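Local atomic coordinates of histidine triad protein (Bacillus subtilis, PDB entry 1Y23), a protein that probably binds nucleotides and hydrolyses or transfers nucleoside phosphates, as other members of the histidine triad family do. Residues C10-A14 against G15-S19; F65-V68 against P69-R73; S136-A139 against K140-S144. One frame throughout, in Å; residues are numbered along the deposited sequence.

Interaction 1: residues C10-A14 against G15-S19; sequences CKIIA and GDIPS. With ZN (zinc ion), chain G.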
loop_
_atom_site.group_PDB
_atom_site.type_symbol
_atom_site.label_atom_id
_atom_site.label_comp_id
_atom_site.label_asym_id
_atom_site.label_seq_id
_atom_site.Cartn_x
_atom_site.Cartn_y
_atom_site.Cartn_z
ATOM N N CYS B 10 13.940 12.244 7.328
ATOM C CA CYS B 10 13.929 13.697 7.317
ATOM C C CYS B 10 15.325 14.184 6.936
ATOM O O CYS B 10 15.472 15.208 6.271
ATOM C CB CYS B 10 13.520 14.246 8.692
ATOM S SG CYS B 10 11.717 14.430 8.923
ATOM N N LYS B 11 16.348 13.439 7.344
ATOM C CA LYS B 11 17.725 13.812 7.026
ATOM C C LYS B 11 18.027 13.539 5.551
ATOM O O LYS B 11 18.899 14.179 4.969
ATOM C CB LYS B 11 18.707 13.048 7.917
ATOM C CG LYS B 11 18.397 13.166 9.398
ATOM C CD LYS B 11 19.508 12.588 10.251
ATOM C CE LYS B 11 20.627 13.605 10.451
ATOM N NZ LYS B 11 20.160 14.732 11.318
ATOM N N ILE B 12 17.319 12.582 4.954
ATOM C CA ILE B 12 17.508 12.290 3.539
ATOM C C ILE B 12 16.787 13.381 2.744
ATOM O O ILE B 12 17.237 13.781 1.672
ATOM C CB ILE B 12 16.926 10.913 3.142
ATOM C CG1 ILE B 12 17.726 9.789 3.811
ATOM C CG2 ILE B 12 16.951 10.757 1.628
ATOM C CD1 ILE B 12 17.165 8.389 3.575
ATOM N N ILE B 13 15.666 13.860 3.276
ATOM C CA ILE B 13 14.900 14.918 2.621
ATOM C C ILE B 13 15.700 16.221 2.710
ATOM O O ILE B 13 15.726 17.012 1.772
ATOM C CB ILE B 13 13.522 15.136 3.314
ATOM C CG1 ILE B 13 12.670 13.870 3.204
ATOM C CG2 ILE B 13 12.787 16.301 2.665
ATOM C CD1 ILE B 13 11.380 13.947 3.961
ATOM N N ALA B 14 16.356 16.414 3.854
ATOM C CA ALA B 14 17.163 17.595 4.125
ATOM C C ALA B 14 18.552 17.501 3.487
ATOM O O ALA B 14 19.367 18.411 3.623
ATOM C CB ALA B 14 17.298 17.786 5.636
ATOM N N GLY B 15 18.819 16.395 2.803
ATOM C CA GLY B 15 20.105 16.222 2.155
ATOM C C GLY B 15 21.269 15.850 3.058
ATOM O O GLY B 15 22.363 15.566 2.559
ATOM N N ASP B 16 21.063 15.851 4.373
ATOM C CA ASP B 16 22.134 15.499 5.309
ATOM C C ASP B 16 22.699 14.094 5.072
ATOM O O ASP B 16 23.839 13.804 5.445
ATOM C CB ASP B 16 21.652 15.590 6.763
ATOM C CG ASP B 16 21.224 16.990 7.158
ATOM O OD1 ASP B 16 21.988 17.952 6.920
ATOM O OD2 ASP B 16 20.115 17.124 7.722
ATOM N N ILE B 17 21.890 13.226 4.468
ATOM C CA ILE B 17 22.277 11.846 4.161
ATOM C C ILE B 17 22.045 11.633 2.667
ATOM O O ILE B 17 20.975 11.946 2.153
ATOM C CB ILE B 17 21.402 10.821 4.945
ATOM C CG1 ILE B 17 21.643 10.972 6.450
ATOM C CG2 ILE B 17 21.701 9.395 4.471
ATOM C CD1 ILE B 17 20.887 9.976 7.306
ATOM N N PRO B 18 23.044 11.089 1.953
ATOM C CA PRO B 18 22.917 10.849 0.513
ATOM C C PRO B 18 21.854 9.802 0.200
ATOM O O PRO B 18 21.561 8.945 1.030
ATOM C CB PRO B 18 24.314 10.383 0.125
ATOM C CG PRO B 18 24.745 9.625 1.334
ATOM C CD PRO B 18 24.322 10.558 2.456
ATOM N N SER B 19 21.275 9.880 -0.994
ATOM C CA SER B 19 20.252 8.924 -1.412
ATOM C C SER B 19 20.215 8.780 -2.927
ATOM O O SER B 19 20.683 9.653 -3.656
ATOM C CB SER B 19 18.870 9.357 -0.894
ATOM O OG SER B 19 18.515 10.655 -1.346
HETATM ZN ZN ZN G . 10.804 12.182 9.322
#

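Interaction 2: residues F65-V68 against P69-R73; sequences FHAV and PKIAR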
loop_
_atom_site.group_PDB
_atom_site.type_symbol
_atom_site.label_atom_id
_atom_site.label_comp_id
_atom_site.label_asym_id
_atom_site.label_seq_id
_atom_site.Cartn_x
_atom_site.Cartn_y
_atom_site.Cartn_z
ATOM N N PHE B 65 -0.168 10.567 -2.961
ATOM C CA PHE B 65 -0.497 9.373 -3.733
ATOM C C PHE B 65 -0.327 9.387 -5.245
ATOM O O PHE B 65 0.001 8.355 -5.825
ATOM C CB PHE B 65 -1.921 8.905 -3.417
ATOM C CG PHE B 65 -2.250 7.551 -4.006
ATOM C CD1 PHE B 65 -1.578 6.406 -3.576
ATOM C CD2 PHE B 65 -3.200 7.423 -5.014
ATOM C CE1 PHE B 65 -1.848 5.159 -4.146
ATOM C CE2 PHE B 65 -3.476 6.178 -5.590
ATOM C CZ PHE B 65 -2.797 5.045 -5.153
ATOM N N HIS B 66 -0.560 10.528 -5.890
ATOM C CA HIS B 66 -0.435 10.577 -7.341
ATOM C C HIS B 66 0.950 10.115 -7.815
ATOM O O HIS B 66 1.088 9.517 -8.888
ATOM C CB HIS B 66 -0.728 11.987 -7.878
ATOM C CG HIS B 66 0.385 12.959 -7.661
ATOM N ND1 HIS B 66 0.493 13.728 -6.522
ATOM C CD2 HIS B 66 1.484 13.234 -8.406
ATOM C CE1 HIS B 66 1.611 14.431 -6.571
ATOM N NE2 HIS B 66 2.232 14.148 -7.703
ATOM N N ALA B 67 1.977 10.379 -7.017
ATOM C CA ALA B 67 3.332 9.976 -7.384
ATOM C C ALA B 67 3.528 8.449 -7.405
ATOM O O ALA B 67 4.352 7.933 -8.169
ATOM C CB ALA B 67 4.350 10.619 -6.441
ATOM N N VAL B 68 2.768 7.727 -6.582
ATOM C CA VAL B 68 2.886 6.273 -6.513
ATOM C C VAL B 68 2.679 5.573 -7.863
ATOM O O VAL B 68 3.501 4.755 -8.282
ATOM C CB VAL B 68 1.903 5.695 -5.453
ATOM C CG1 VAL B 68 1.858 4.165 -5.531
ATOM C CG2 VAL B 68 2.353 6.131 -4.069
ATOM N N PRO B 69 1.578 5.881 -8.562
ATOM C CA PRO B 69 1.336 5.241 -9.859
ATOM C C PRO B 69 2.430 5.584 -10.871
ATOM O O PRO B 69 2.913 4.711 -11.599
ATOM C CB PRO B 69 -0.027 5.796 -10.263
ATOM C CG PRO B 69 -0.707 5.997 -8.934
ATOM C CD PRO B 69 0.394 6.644 -8.130
ATOM N N LYS B 70 2.823 6.854 -10.905
ATOM C CA LYS B 70 3.857 7.302 -11.831
ATOM C C LYS B 70 5.150 6.523 -11.599
ATOM O O LYS B 70 5.724 5.962 -12.532
ATOM C CB LYS B 70 4.131 8.797 -11.653
ATOM C CG LYS B 70 2.940 9.705 -11.907
ATOM C CD LYS B 70 3.315 11.153 -11.614
ATOM C CE LYS B 70 2.268 12.135 -12.095
ATOM N NZ LYS B 70 0.997 12.014 -11.366
ATOM N N ILE B 71 5.601 6.498 -10.352
ATOM C CA ILE B 71 6.827 5.795 -10.010
ATOM C C ILE B 71 6.703 4.307 -10.303
ATOM O O ILE B 71 7.642 3.687 -10.808
ATOM C CB ILE B 71 7.190 6.027 -8.530
ATOM C CG1 ILE B 71 7.444 7.527 -8.312
ATOM C CG2 ILE B 71 8.422 5.219 -8.150
ATOM C CD1 ILE B 71 7.651 7.941 -6.862
ATOM N N ALA B 72 5.543 3.730 -10.007
ATOM C CA ALA B 72 5.330 2.308 -10.268
ATOM C C ALA B 72 5.480 1.993 -11.759
ATOM O O ALA B 72 6.154 1.030 -12.125
ATOM C CB ALA B 72 3.951 1.881 -9.777
ATOM N N ARG B 73 4.854 2.794 -12.618
ATOM C CA ARG B 73 4.953 2.563 -14.058
ATOM C C ARG B 73 6.388 2.726 -14.549
ATOM O O ARG B 73 6.837 1.994 -15.425
ATOM C CB ARG B 73 4.057 3.527 -14.833
ATOM C CG ARG B 73 2.591 3.164 -14.854
ATOM C CD ARG B 73 1.853 4.067 -15.833
ATOM N NE ARG B 73 1.993 5.472 -15.465
ATOM C CZ ARG B 73 1.142 6.136 -14.689
ATOM N NH1 ARG B 73 0.072 5.515 -14.201
ATOM N NH2 ARG B 73 1.366 7.416 -14.398
HETATM O O HOH W 1 -1.310 9.590 -10.722
#

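Interaction 3: residues S136-A139 against K140-S144; sequences SSIA and KRLAS. With MG (magnesium ion), chain H.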
loop_
_atom_site.group_PDB
_atom_site.type_symbol
_atom_site.label_atom_id
_atom_site.label_comp_id
_atom_site.label_asym_id
_atom_site.label_seq_id
_atom_site.Cartn_x
_atom_site.Cartn_y
_atom_site.Cartn_z
ATOM N N SER B 136 -20.251 -3.168 9.863
ATOM C CA SER B 136 -21.194 -2.160 10.330
ATOM C C SER B 136 -20.587 -1.290 11.428
ATOM O O SER B 136 -20.881 -0.097 11.519
ATOM C CB SER B 136 -22.476 -2.832 10.833
ATOM O OG SER B 136 -23.456 -1.860 11.146
ATOM N N SER B 137 -19.738 -1.885 12.259
ATOM C CA SER B 137 -19.094 -1.145 13.342
ATOM C C SER B 137 -18.045 -0.178 12.819
ATOM O O SER B 137 -17.953 0.955 13.285
ATOM C CB SER B 137 -18.414 -2.102 14.318
ATOM O OG SER B 137 -19.347 -3.010 14.865
ATOM N N ILE B 138 -17.240 -0.634 11.864
ATOM C CA ILE B 138 -16.198 0.220 11.315
ATOM C C ILE B 138 -16.844 1.359 10.569
ATOM O O ILE B 138 -16.420 2.503 10.674
ATOM C CB ILE B 138 -15.301 -0.523 10.327
ATOM C CG1 ILE B 138 -14.712 -1.770 10.987
ATOM C CG2 ILE B 138 -14.186 0.401 9.860
ATOM C CD1 ILE B 138 -13.902 -2.624 10.032
ATOM N N ALA B 139 -17.884 1.032 9.812
ATOM C CA ALA B 139 -18.592 2.024 9.033
ATOM C C ALA B 139 -19.153 3.156 9.902
ATOM O O ALA B 139 -19.048 4.319 9.527
ATOM C CB ALA B 139 -19.707 1.358 8.237
ATOM N N LYS B 140 -19.744 2.821 11.051
ATOM C CA LYS B 140 -20.314 3.840 11.938
ATOM C C LYS B 140 -19.308 4.921 12.334
ATOM O O LYS B 140 -19.666 6.094 12.445
ATOM C CB LYS B 140 -20.900 3.209 13.216
ATOM C CG LYS B 140 -22.297 2.586 13.036
ATOM C CD LYS B 140 -22.923 2.095 14.360
ATOM C CE LYS B 140 -22.174 0.896 14.963
ATOM N NZ LYS B 140 -22.814 0.387 16.219
ATOM N N ARG B 141 -18.062 4.520 12.554
ATOM C CA ARG B 141 -17.014 5.452 12.939
ATOM C C ARG B 141 -16.649 6.341 11.758
ATOM O O ARG B 141 -16.165 7.453 11.940
ATOM C CB ARG B 141 -15.786 4.681 13.410
ATOM C CG ARG B 141 -16.116 3.656 14.485
ATOM C CD ARG B 141 -14.922 2.760 14.779
ATOM N NE ARG B 141 -14.170 3.219 15.932
ATOM C CZ ARG B 141 -14.542 3.020 17.193
ATOM N NH1 ARG B 141 -15.658 2.362 17.469
ATOM N NH2 ARG B 141 -13.803 3.488 18.185
ATOM N N LEU B 142 -16.910 5.837 10.553
ATOM C CA LEU B 142 -16.614 6.539 9.313
ATOM C C LEU B 142 -17.667 7.528 8.846
ATOM O O LEU B 142 -17.457 8.231 7.857
ATOM C CB LEU B 142 -16.361 5.527 8.197
ATOM C CG LEU B 142 -15.062 4.734 8.321
ATOM C CD1 LEU B 142 -15.058 3.557 7.353
ATOM C CD2 LEU B 142 -13.893 5.672 8.040
ATOM N N ALA B 143 -18.802 7.585 9.535
ATOM C CA ALA B 143 -19.869 8.506 9.148
ATOM C C ALA B 143 -19.403 9.950 9.278
ATOM O O ALA B 143 -19.963 10.861 8.669
ATOM C CB ALA B 143 -21.100 8.286 10.030
ATOM N N SER B 144 -18.360 10.148 10.069
ATOM C CA SER B 144 -17.832 11.479 10.324
ATOM C C SER B 144 -16.655 11.869 9.442
ATOM O O SER B 144 -16.217 13.012 9.491
ATOM C CB SER B 144 -17.367 11.548 11.767
ATOM O OG SER B 144 -16.239 10.706 11.921
HETATM MG MG MG H . -16.049 9.012 13.671
HETATM O O HOH W 2 -13.513 9.104 13.642
#

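Interaction 1: residues C10-A14 against G15-S19
Ile-17 lies obliquely over the helix end formed by Lys-11 and Ile-12, and its two branches divide the work. Its CD1 reaches the aliphatic root of Lys-11, 3.8 Å from CB. Its CG2 meets CG1 of Ile-12 at 4.0 Å, and its own CB lies just as near that atom. The split follows from chi1 of Ile-17, -64°, which places CG1 beside the backbone N and CG2 beside the carbonyl carbon. Ile-12 turns its other branch to Ser-19: CG2 lies 3.5 Å from CB of Ser-19, tighter than usual for two carbons. Ile-12 is buried, and Phe-31 of strand 28-32 packs on it.

A backbone turn brings these groups together. Helix 8-13 ends here, and Gly-15 leaves helical geometry with phi 77°, a value that favours glycine. Its N gives a weak hydrogen bond to O of Ile-12. Beyond it, N of Ile-17 forms a hydrogen bond to O of Lys-11 at 3.2 Å. That donor stands above the carbonyl plane, 53° out of it, away from the lone pairs.

Asp-16 rests its CB near O of Lys-11, while its OD2 lies 3.6 Å from CB of Ala-14. OD2 is 4.3 Å from NZ of Lys-11, too far for a salt bridge. On the helix, SG of Cys-10 binds the zinc ion at 2.5 Å, and Cys-7, His-49 and His-100 complete the site. The chemistry is thus a zinc-bound helix whose exit is held by one backbone hydrogen bond, a second weak one and apolar contacts; the opposite charges of Lys-11 and Asp-16 may attract.

Interaction 2: residues F65-V68 against P69-R73
Chi1 of His-66, 76°, and a bend at chi4 of Lys-70, 66°, bring the imidazole edge and the ammonium together. CG of His-66 sits between the backbone N and the carbonyl carbon, which turns the ring back, against the run of helix 67-79. Lys-70 runs extended to CE and then turns its NZ to the ring. The ammonium comes to the ring edge, near its plane, with NZ 3.2 Å from CD2 of His-66. CE lies in the ring plane at the same edge. One face of the imidazole has CB of Ala-67 above it, offset toward the rim.

The stem of Lys-70 also follows the backbone, CG lying 3.5 Å from O of His-66. A water donates to that oxygen at 3.0 Å and accepts a weak bond from NZ of Lys-70. NZ forms a salt bridge with Asp-58 of the second subunit.

From Ala-67 onward the backbone bonds are regular. N of Ile-71 bonds to O of Ala-67 at 2.9 Å, nearly straight at 172°. N of Ala-72 bonds to O of Val-68, also at 2.9 Å. CB of Ala-67 and CD1 of Ile-71 lie 4.3 Å apart; Tyr-23 of strand 21-24 touches both residues. CE2 of Phe-65 stands 4.3 Å from CG of Pro-69, and the Phe-65 ring stacks with Phe-65 of the second subunit.

This helix start therefore packs on the sheet and takes part in the dimer interface. The ammonium pairs mainly with Asp-58 of the second subunit, the water being a weak second partner, so it is likely to stay charged.

Interaction 3: residues S136-A139 against K140-S144
Ile-138 and Leu-142 form the tight side near the C-terminal end of helix 128-141. Their side chains lie side by side and point the same way, with CG2 of Ile-138 4.1 Å from CD1 of Leu-142. Leu-142 has its CG anti to the carbonyl carbon (chi1 -70°), which sets CG 3.5 Å from O of Ile-138. Both residues are buried, and the second subunit covers them: Val-22 of that chain packs on Ile-138, and its Ala-74 on Leu-142. An alanine in place of Leu-142 would lose the branched end and is likely to open a gap beside CG2 of Ile-138 and against Ala-74 of the second subunit.

The solvent side is looser. Lys-140 is exposed and folds its chain back along the backbone at chi3, -67°. Its CG lies 3.4 Å from O of Ser-136, and its CE passes near CA of Ser-137. N of Lys-140 bonds to the same Ser-136 oxygen at 3.2 Å, from above the carbonyl plane.

Arg-141 is turned instead to the second subunit. Its CG lies 3.5 Å from O of Ser-137, and its guanidinium forms a salt bridge with Glu-78 of that chain.

The bonds of the Arg-141 and Leu-142 nitrogens are weak. N of Leu-142 bonds to O of Ile-138 and of Ala-139, and N of Arg-141 to O of Ile-138. The magnesium ion sits on this end, bound by O of Arg-141 at 2.3 Å, by OG of Ser-144 at 2.4 Å and by a water. The partial negative charge at a helix C-terminus would probably favour a cation here. Binding there probably helps to hold Ser-144 close to the helix.

The three contacts come in series along the chain. Interaction 1 lies at the end of helix 8-13 and in the loop before strand 21-24. Interaction 2 opens helix 67-79, and interaction 3 lies toward the C-terminal end of helix 128-141. The centres of interactions 1 and 2 are about 21 Å apart. Strand 28-32 of the five-stranded antiparallel sheet touches both. Interaction 3 stands apart: its centre is about 29 Å from that of interaction 2 and about 39 Å from that of interaction 1. Interactions 2 and 3 both reach the second subunit. Thus the zinc site lies with the HIT core, while the C-terminal helix extends away to pack on the partner chain.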